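Local structure of putative hydrolase (Agrobacterium vitis, 3LLC) at residues G139-A144 and H210-M215; C40-G45 and T53-M58. The protein probably hydrolyses thioester and ester bonds, releasing fatty acids from acylated proteins, as an alpha/beta hydrolase of the ABHD10 type. All coordinates share one frame; numbering follows the deposited sequence. Where two conformers were deposited one is given.

Contact 1. Residues G139-A144 and H210-M215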
loop_
_atom_site.group_PDB
_atom_site.type_symbol
_atom_site.label_atom_id
_atom_site.label_comp_id
_atom_site.label_asym_id
_atom_site.label_seq_id
_atom_site.Cartn_x
_atom_site.Cartn_y
_atom_site.Cartn_z
ATOM N N GLY A 139 -2.368 -12.559 -6.896
ATOM C CA GLY A 139 -2.517 -12.654 -5.435
ATOM C C GLY A 139 -2.187 -11.347 -4.743
ATOM O O GLY A 139 -1.580 -10.450 -5.346
HETATM N N MSE A 140 -2.583 -11.242 -3.470
HETATM C CA MSE A 140 -2.359 -10.019 -2.691
HETATM C C MSE A 140 -2.026 -10.421 -1.256
HETATM O O MSE A 140 -2.702 -11.268 -0.652
HETATM C CB MSE A 140 -3.590 -9.079 -2.718
HETATM C CG MSE A 140 -4.026 -8.561 -4.123
HETATM SE SE MSE A 140 -5.790 -7.665 -4.043
HETATM C CE MSE A 140 -5.732 -7.411 -2.091
ATOM N N VAL A 141 -0.950 -9.820 -0.718
ATOM C CA VAL A 141 -0.524 -10.048 0.664
ATOM C C VAL A 141 -0.630 -8.653 1.321
ATOM O O VAL A 141 -0.036 -7.683 0.821
ATOM C CB VAL A 141 0.879 -10.619 0.752
ATOM C CG1 VAL A 141 1.328 -10.664 2.240
ATOM C CG2 VAL A 141 0.978 -12.063 0.107
ATOM N N LEU A 142 -1.456 -8.528 2.355
ATOM C CA LEU A 142 -1.748 -7.220 2.989
ATOM C C LEU A 142 -1.254 -7.265 4.448
ATOM O O LEU A 142 -1.586 -8.195 5.162
ATOM C CB LEU A 142 -3.242 -6.936 2.927
ATOM C CG LEU A 142 -3.900 -6.957 1.535
ATOM C CD1 LEU A 142 -5.419 -6.705 1.647
ATOM C CD2 LEU A 142 -3.203 -5.918 0.668
ATOM N N ILE A 143 -0.427 -6.291 4.849
ATOM C CA ILE A 143 0.224 -6.267 6.163
ATOM C C ILE A 143 -0.361 -5.071 6.926
ATOM O O ILE A 143 -0.172 -3.942 6.504
ATOM C CB ILE A 143 1.748 -6.114 6.006
ATOM C CG1 ILE A 143 2.313 -7.278 5.148
ATOM C CG2 ILE A 143 2.457 -6.019 7.397
ATOM C CD1 ILE A 143 3.229 -6.881 4.103
ATOM N N ALA A 144 -1.084 -5.333 8.017
ATOM C CA ALA A 144 -1.793 -4.305 8.803
ATOM C C ALA A 144 -2.507 -3.304 7.901
ATOM O O ALA A 144 -2.347 -2.097 8.030
ATOM C CB ALA A 144 -0.789 -3.576 9.779
ATOM N N HIS A 210 -4.212 -12.807 1.431
ATOM C CA HIS A 210 -3.731 -13.190 2.754
ATOM C C HIS A 210 -3.421 -11.908 3.495
ATOM O O HIS A 210 -2.539 -11.137 3.062
ATOM C CB HIS A 210 -2.463 -14.020 2.644
ATOM C CG HIS A 210 -2.054 -14.705 3.924
ATOM N ND1 HIS A 210 -1.210 -15.796 3.941
ATOM C CD2 HIS A 210 -2.378 -14.465 5.219
ATOM C CE1 HIS A 210 -1.020 -16.187 5.193
ATOM N NE2 HIS A 210 -1.727 -15.403 5.988
ATOM N N ILE A 211 -4.114 -11.705 4.614
ATOM C CA ILE A 211 -3.880 -10.543 5.522
ATOM C C ILE A 211 -3.087 -11.021 6.768
ATOM O O ILE A 211 -3.401 -12.073 7.342
ATOM C CB ILE A 211 -5.207 -9.925 6.002
ATOM C CG1 ILE A 211 -6.101 -9.486 4.821
ATOM C CG2 ILE A 211 -4.962 -8.702 6.985
ATOM C CD1 ILE A 211 -7.636 -9.491 5.150
ATOM N N LEU A 212 -2.057 -10.241 7.148
ATOM C CA LEU A 212 -1.251 -10.461 8.365
ATOM C C LEU A 212 -1.495 -9.219 9.250
ATOM O O LEU A 212 -1.351 -8.076 8.776
ATOM C CB LEU A 212 0.229 -10.583 8.032
ATOM C CG LEU A 212 0.684 -11.844 7.262
ATOM C CD1 LEU A 212 1.922 -11.577 6.404
ATOM C CD2 LEU A 212 1.006 -12.968 8.236
ATOM N N GLN A 213 -1.886 -9.446 10.512
ATOM C CA GLN A 213 -2.335 -8.364 11.399
ATOM C C GLN A 213 -1.977 -8.671 12.859
ATOM O O GLN A 213 -2.257 -9.772 13.409
ATOM C CB GLN A 213 -3.857 -8.182 11.246
ATOM C CG GLN A 213 -4.510 -7.229 12.231
ATOM C CD GLN A 213 -4.216 -5.762 11.927
ATOM O OE1 GLN A 213 -4.363 -5.288 10.783
ATOM N NE2 GLN A 213 -3.826 -5.025 12.970
ATOM N N GLY A 214 -1.362 -7.687 13.514
ATOM C CA GLY A 214 -1.050 -7.810 14.926
ATOM C C GLY A 214 -2.215 -7.417 15.824
ATOM O O GLY A 214 -2.980 -6.494 15.494
HETATM N N MSE A 215 -2.352 -8.090 16.962
HETATM C CA MSE A 215 -3.418 -7.756 17.916
HETATM C C MSE A 215 -2.938 -6.736 18.991
HETATM O O MSE A 215 -3.697 -6.355 19.858
HETATM C CB MSE A 215 -4.017 -9.018 18.550
HETATM C CG MSE A 215 -4.545 -10.053 17.509
HETATM SE SE MSE A 215 -5.275 -11.610 18.298
HETATM C CE MSE A 215 -6.956 -10.931 18.932
#

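Contact 2. Residues C40-G45 and T53-M58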
loop_
_atom_site.group_PDB
_atom_site.type_symbol
_atom_site.label_atom_id
_atom_site.label_comp_id
_atom_site.label_asym_id
_atom_site.label_seq_id
_atom_site.Cartn_x
_atom_site.Cartn_y
_atom_site.Cartn_z
ATOM N N CYS A 40 6.507 -9.207 -7.926
ATOM C CA CYS A 40 6.016 -8.671 -6.661
ATOM C C CYS A 40 6.164 -7.142 -6.622
ATOM O O CYS A 40 7.269 -6.612 -6.850
ATOM C CB CYS A 40 6.796 -9.302 -5.511
ATOM S SG CYS A 40 6.704 -11.112 -5.347
ATOM N N ILE A 41 5.065 -6.455 -6.343
ATOM C CA ILE A 41 5.091 -4.983 -6.226
ATOM C C ILE A 41 4.765 -4.548 -4.815
ATOM O O ILE A 41 3.717 -4.882 -4.229
ATOM C CB ILE A 41 4.181 -4.206 -7.236
ATOM C CG1 ILE A 41 4.413 -2.689 -7.096
ATOM C CG2 ILE A 41 2.739 -4.519 -7.023
ATOM C CD1 ILE A 41 3.945 -1.867 -8.292
ATOM N N TRP A 42 5.722 -3.828 -4.257
ATOM C CA TRP A 42 5.594 -3.236 -2.927
ATOM C C TRP A 42 4.738 -1.971 -2.976
ATOM O O TRP A 42 4.956 -1.099 -3.819
ATOM C CB TRP A 42 6.998 -2.894 -2.369
ATOM C CG TRP A 42 6.929 -2.305 -0.939
ATOM C CD1 TRP A 42 7.152 -0.980 -0.566
ATOM C CD2 TRP A 42 6.600 -3.006 0.276
ATOM N NE1 TRP A 42 6.968 -0.845 0.782
ATOM C CE2 TRP A 42 6.613 -2.050 1.327
ATOM C CE3 TRP A 42 6.279 -4.344 0.583
ATOM C CZ2 TRP A 42 6.353 -2.398 2.663
ATOM C CZ3 TRP A 42 5.989 -4.684 1.918
ATOM C CH2 TRP A 42 6.045 -3.702 2.941
ATOM N N LEU A 43 3.766 -1.862 -2.066
ATOM C CA LEU A 43 3.009 -0.630 -1.859
ATOM C C LEU A 43 3.142 -0.275 -0.377
ATOM O O LEU A 43 2.563 -0.957 0.472
ATOM C CB LEU A 43 1.538 -0.821 -2.237
ATOM C CG LEU A 43 1.274 -1.242 -3.698
ATOM C CD1 LEU A 43 -0.165 -1.803 -3.878
ATOM C CD2 LEU A 43 1.552 -0.071 -4.673
ATOM N N GLY A 44 3.901 0.773 -0.076
ATOM C CA GLY A 44 4.226 1.095 1.321
ATOM C C GLY A 44 3.219 1.929 2.110
ATOM O O GLY A 44 2.180 2.369 1.583
ATOM N N GLY A 45 3.527 2.116 3.399
ATOM C CA GLY A 45 2.696 2.949 4.299
ATOM C C GLY A 45 2.866 4.466 4.136
ATOM O O GLY A 45 3.772 4.958 3.451
ATOM N N THR A 53 12.754 -1.907 5.907
ATOM C CA THR A 53 13.037 -3.338 6.140
ATOM C C THR A 53 12.128 -4.294 5.392
ATOM O O THR A 53 12.622 -5.224 4.750
ATOM C CB THR A 53 12.926 -3.675 7.644
ATOM O OG1 THR A 53 13.903 -2.889 8.320
ATOM C CG2 THR A 53 13.198 -5.160 7.912
ATOM N N LYS A 54 10.823 -4.085 5.494
ATOM C CA LYS A 54 9.843 -5.016 4.855
ATOM C C LYS A 54 9.984 -5.002 3.315
ATOM O O LYS A 54 9.963 -6.076 2.672
ATOM C CB LYS A 54 8.415 -4.724 5.273
ATOM C CG LYS A 54 8.053 -5.119 6.723
ATOM C CD LYS A 54 6.551 -4.924 7.007
ATOM C CE LYS A 54 6.017 -3.490 6.936
ATOM N NZ LYS A 54 6.580 -2.623 8.078
ATOM N N ALA A 55 10.162 -3.812 2.751
ATOM C CA ALA A 55 10.371 -3.642 1.300
ATOM C C ALA A 55 11.610 -4.376 0.819
ATOM O O ALA A 55 11.563 -5.095 -0.207
ATOM C CB ALA A 55 10.426 -2.149 0.895
ATOM N N LEU A 56 12.729 -4.222 1.557
ATOM C CA LEU A 56 13.973 -4.887 1.199
ATOM C C LEU A 56 13.850 -6.414 1.281
ATOM O O LEU A 56 14.478 -7.133 0.471
ATOM C CB LEU A 56 15.154 -4.424 2.090
ATOM C CG LEU A 56 15.692 -3.001 1.882
ATOM C CD1 LEU A 56 16.807 -2.676 2.951
ATOM C CD2 LEU A 56 16.234 -2.804 0.460
ATOM N N GLU A 57 13.084 -6.896 2.275
ATOM C CA GLU A 57 12.844 -8.328 2.444
ATOM C C GLU A 57 12.031 -8.915 1.289
ATOM O O GLU A 57 12.340 -10.034 0.825
ATOM C CB GLU A 57 12.183 -8.645 3.796
ATOM C CG GLU A 57 13.174 -8.478 4.982
ATOM C CD GLU A 57 14.229 -9.559 5.110
ATOM O OE1 GLU A 57 14.134 -10.655 4.502
ATOM O OE2 GLU A 57 15.179 -9.337 5.886
HETATM N N MSE A 58 11.025 -8.175 0.850
HETATM C CA MSE A 58 10.204 -8.579 -0.342
HETATM C C MSE A 58 11.134 -8.723 -1.548
HETATM O O MSE A 58 11.122 -9.739 -2.208
HETATM C CB MSE A 58 9.114 -7.561 -0.672
HETATM C CG MSE A 58 8.122 -8.030 -1.781
HETATM SE SE MSE A 58 7.259 -6.649 -2.741
HETATM C CE MSE A 58 8.842 -6.061 -3.705
#

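Contact 1. Residues G139-A144 and H210-M215
Leu142 bonds the neighbouring strand through both its N-H and its C=O: N donates to His210 O at 2.9 Å, and O accepts from Leu212 N, again at 2.9 Å. One further bond lies on each side of this pair, His210 N to Met140 O at 3.0 Å and Ala144 N to Leu212 O at 2.9 Å. The last is nearly straight, with an N-H...O angle of 176°. The pattern is that of parallel strands, running here within 10° of each other. Three CA-H...O contacts fill in between the bonds, the tightest being Val141 CA to His210 O and Ile211 CA to Leu142 O.

Side-chain contacts between the strands are few and looser. On one face Leu212 CD1 lies 4.3 Å from Val141 CG1 and also approaches Ile143 CG1; on the other, Leu142 CB meets Ile211 CG1. At the C-terminal end, chi1 sets Gln213 CG anti to the backbone N (172°), the bend at chi2 turns CD toward the other strand, and OE1 of the amide then lies 3.4 Å from Ala144 CA. The amide is steadied from its other end, where NE2 donates to a lone pair of Gly214 O and makes weak hydrogen bonds to Val220 O and Asp217 OD2. Asp217 probably belongs to a Ser-His-Asp triad with Ser114 and His247, so Gln213 would be a second-shell residue; Ala144 touches both Asp217 and His247.

Strands 136-143 and 209-214 are neighbours in the central sheet of the alpha/beta hydrolase fold, with 107-113 and 237-242 flanking them. His210 turns its ring away from the contact and bonds Thr240 OG1 through NE2. Helix 252-266 covers the face of Val141, Ile143 and His210, while helix 222-230 packs against Ile211 and Gln213 on the opposite face.

Contact 2. Residues C40-G45 and T53-M58
Trp42 presents the face of its indole to the first turn of helix 53-65, and the methyl of Ala55 sits on it. Ala55 CB stands 3.7 Å from the centroid of the five-membered ring, 7° off the normal, a CH-pi contact made almost squarely over the pyrrole. Farther out, Lys54 CB comes to 3.5 Å from Trp42 CH2, at the far end of the six-membered ring. Lys54 then bends at chi3 and chi4, and NZ reaches Arg248 O. Trp42 CG is anti to the backbone N (chi1 -178°), which carries the indole out from the strand to meet the helix.

This strand and helix open a beta-alpha-beta unit that continues into strand 68-72, part of the alpha/beta hydrolase fold. The two segments run antiparallel, at 176°, with their axes 9.2 Å apart, a gap that the large side chains bridge.

Selenomethionine Met58, one turn beyond Lys54, is the bump that fills the hollow between Cys40 and Trp42. Its SE lies 3.9 Å from Cys40 CB and 3.8 Å from Trp42 CB, near the plane of the indole and at its edge rather than over it. The chain bends at chi3, and CE settles 3.6 Å from Cys40 O, against the strand backbone. Trp42 also touches Val111 and Ser113 of the adjacent strand 107-113.

Both contacts are buried and belong to the same sheet, but they hold it differently. Contact 1 joins two strands edge to edge, so backbone hydrogen bonds carry it and side chains play a lesser part; contact 2 lays a helix on the sheet mainly through side chains, with an aromatic face, a methyl and a selenium atom but without a hydrogen bond between the two segments. Strand 107-113 runs between strands 39-43 and 136-143 in the sheet, yet the contacts meet directly: Ile143 CD1 packs 4.1 Å from Trp42 CZ3, and Ile143 CG2 approaches Lys54 CD. Helix 252-266 touches residues of both. Contact 1 reaches the probable triad through Gln213 and Ala144, whereas Lys54 only lies near it.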